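Local coordinates for CELL division control protein 6 (Pyrobaculum aerophilum, PDB 1FNN) that binds ADP and magnesium through an AAA+ ATPase module and is probably involved in regulating DNA replication, at residues A[307-310]-A[311-315]. Sequence-based numbering, arbitrary orientation.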
loop_
_atom_site.group_PDB
_atom_site.type_symbol
_atom_site.label_atom_id
_atom_site.label_comp_id
_atom_site.label_asym_id
_atom_site.label_seq_id
_atom_site.Cartn_x
_atom_site.Cartn_y
_atom_site.Cartn_z
ATOM N N PRO A 307 -7.645 17.936 13.565
ATOM C CA PRO A 307 -6.952 16.647 13.600
ATOM C C PRO A 307 -6.022 16.526 14.811
ATOM O O PRO A 307 -5.930 15.448 15.424
ATOM C CB PRO A 307 -6.182 16.604 12.279
ATOM C CG PRO A 307 -6.953 17.553 11.382
ATOM C CD PRO A 307 -7.324 18.699 12.323
ATOM N N TYR A 308 -5.273 17.575 15.144
ATOM C CA TYR A 308 -4.324 17.488 16.254
ATOM C C TYR A 308 -4.594 18.449 17.409
ATOM O O TYR A 308 -5.218 19.503 17.256
ATOM C CB TYR A 308 -2.888 17.794 15.797
ATOM C CG TYR A 308 -2.424 16.828 14.738
ATOM C CD1 TYR A 308 -2.649 17.136 13.376
ATOM C CD2 TYR A 308 -1.790 15.647 15.056
ATOM C CE1 TYR A 308 -2.228 16.251 12.395
ATOM C CE2 TYR A 308 -1.380 14.785 14.067
ATOM C CZ TYR A 308 -1.599 15.086 12.730
ATOM O OH TYR A 308 -1.166 14.177 11.787
ATOM N N ILE A 309 -4.252 17.995 18.633
ATOM C CA ILE A 309 -4.264 18.938 19.768
ATOM C C ILE A 309 -2.879 18.834 20.388
ATOM O O ILE A 309 -2.076 17.925 20.163
ATOM C CB ILE A 309 -5.419 18.784 20.738
ATOM C CG1 ILE A 309 -5.624 17.338 21.224
ATOM C CG2 ILE A 309 -6.754 19.242 20.171
ATOM C CD1 ILE A 309 -4.744 16.916 22.357
ATOM N N THR A 310 -2.466 19.858 21.096
ATOM C CA THR A 310 -1.122 19.924 21.658
ATOM C C THR A 310 -1.027 19.120 22.950
ATOM O O THR A 310 -2.067 18.895 23.567
ATOM C CB THR A 310 -0.699 21.379 21.937
ATOM O OG1 THR A 310 -1.582 21.960 22.904
ATOM C CG2 THR A 310 -0.755 22.204 20.660
ATOM N N PHE A 311 0.129 18.733 23.420
ATOM C CA PHE A 311 0.313 18.073 24.709
ATOM C C PHE A 311 -0.182 18.990 25.829
ATOM O O PHE A 311 -0.893 18.531 26.733
ATOM C CB PHE A 311 1.757 17.619 24.919
ATOM C CG PHE A 311 1.972 16.919 26.257
ATOM C CD1 PHE A 311 2.018 15.544 26.322
ATOM C CD2 PHE A 311 2.119 17.638 27.421
ATOM C CE1 PHE A 311 2.211 14.889 27.525
ATOM C CE2 PHE A 311 2.311 16.998 28.634
ATOM C CZ PHE A 311 2.356 15.618 28.678
ATOM N N GLY A 312 0.062 20.298 25.744
ATOM C CA GLY A 312 -0.423 21.244 26.743
ATOM C C GLY A 312 -1.935 21.284 26.843
ATOM O O GLY A 312 -2.583 21.381 27.908
ATOM N N ASP A 313 -2.604 21.226 25.669
ATOM C CA ASP A 313 -4.047 21.136 25.631
ATOM C C ASP A 313 -4.525 19.905 26.411
ATOM O O ASP A 313 -5.532 19.963 27.131
ATOM C CB ASP A 313 -4.570 21.001 24.188
ATOM C CG ASP A 313 -6.068 21.116 24.032
ATOM O OD1 ASP A 313 -6.851 20.966 25.003
ATOM O OD2 ASP A 313 -6.523 21.372 22.881
ATOM N N ALA A 314 -3.968 18.747 26.069
ATOM C CA ALA A 314 -4.388 17.500 26.712
ATOM C C ALA A 314 -4.191 17.582 28.258
ATOM O O ALA A 314 -4.942 16.971 29.011
ATOM C CB ALA A 314 -3.494 16.419 26.107
ATOM N N GLU A 315 -3.084 18.131 28.689
ATOM C CA GLU A 315 -2.763 18.256 30.123
ATOM C C GLU A 315 -3.712 19.215 30.830
ATOM O O GLU A 315 -4.375 18.796 31.802
ATOM C CB GLU A 315 -1.309 18.665 30.368
ATOM C CG GLU A 315 -1.065 18.861 31.879
ATOM C CD GLU A 315 0.401 18.919 32.242
ATOM O OE1 GLU A 315 1.200 19.253 31.355
ATOM O OE2 GLU A 315 0.779 18.632 33.407
#
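Thr310 caps the helix that begins at Phe311, its OG1 accepting a hydrogen bond from Asp313 N at 3.0 Å. The N-H points fairly well at the hydroxyl oxygen (155°), which a chi1 of 62° sets between the backbone N and the carbonyl carbon, facing the first turn. The carbonyl of the same residue starts the helical bonding: Ala314 N donates to Thr310 O at 3.1 Å, nearly straight at 167°. The N-cap residue thus ties down two successive amides of the first turn, one by its side chain and one by its backbone.

Apolar contact comes from Ile309, one residue earlier, whose CD1 reaches Ala314 CB at 4.0 Å. The other branch, CG2, lies 3.5 Å from Asp313 OD2; the two side chains cross at about a right angle, and OD1 of that carboxylate is hydrogen-bonded to Ser300 OG.

This strand-to-helix junction belongs to the C-terminal winged-helix domain, far from the nucleotide. Strand 309-310 pairs antiparallel with strand 364-367, Ile309 and Ala314 both pack on helix 288-304, and the Phe311 ring meets His332 edge-to-face beside Trp336 on helix 332-344.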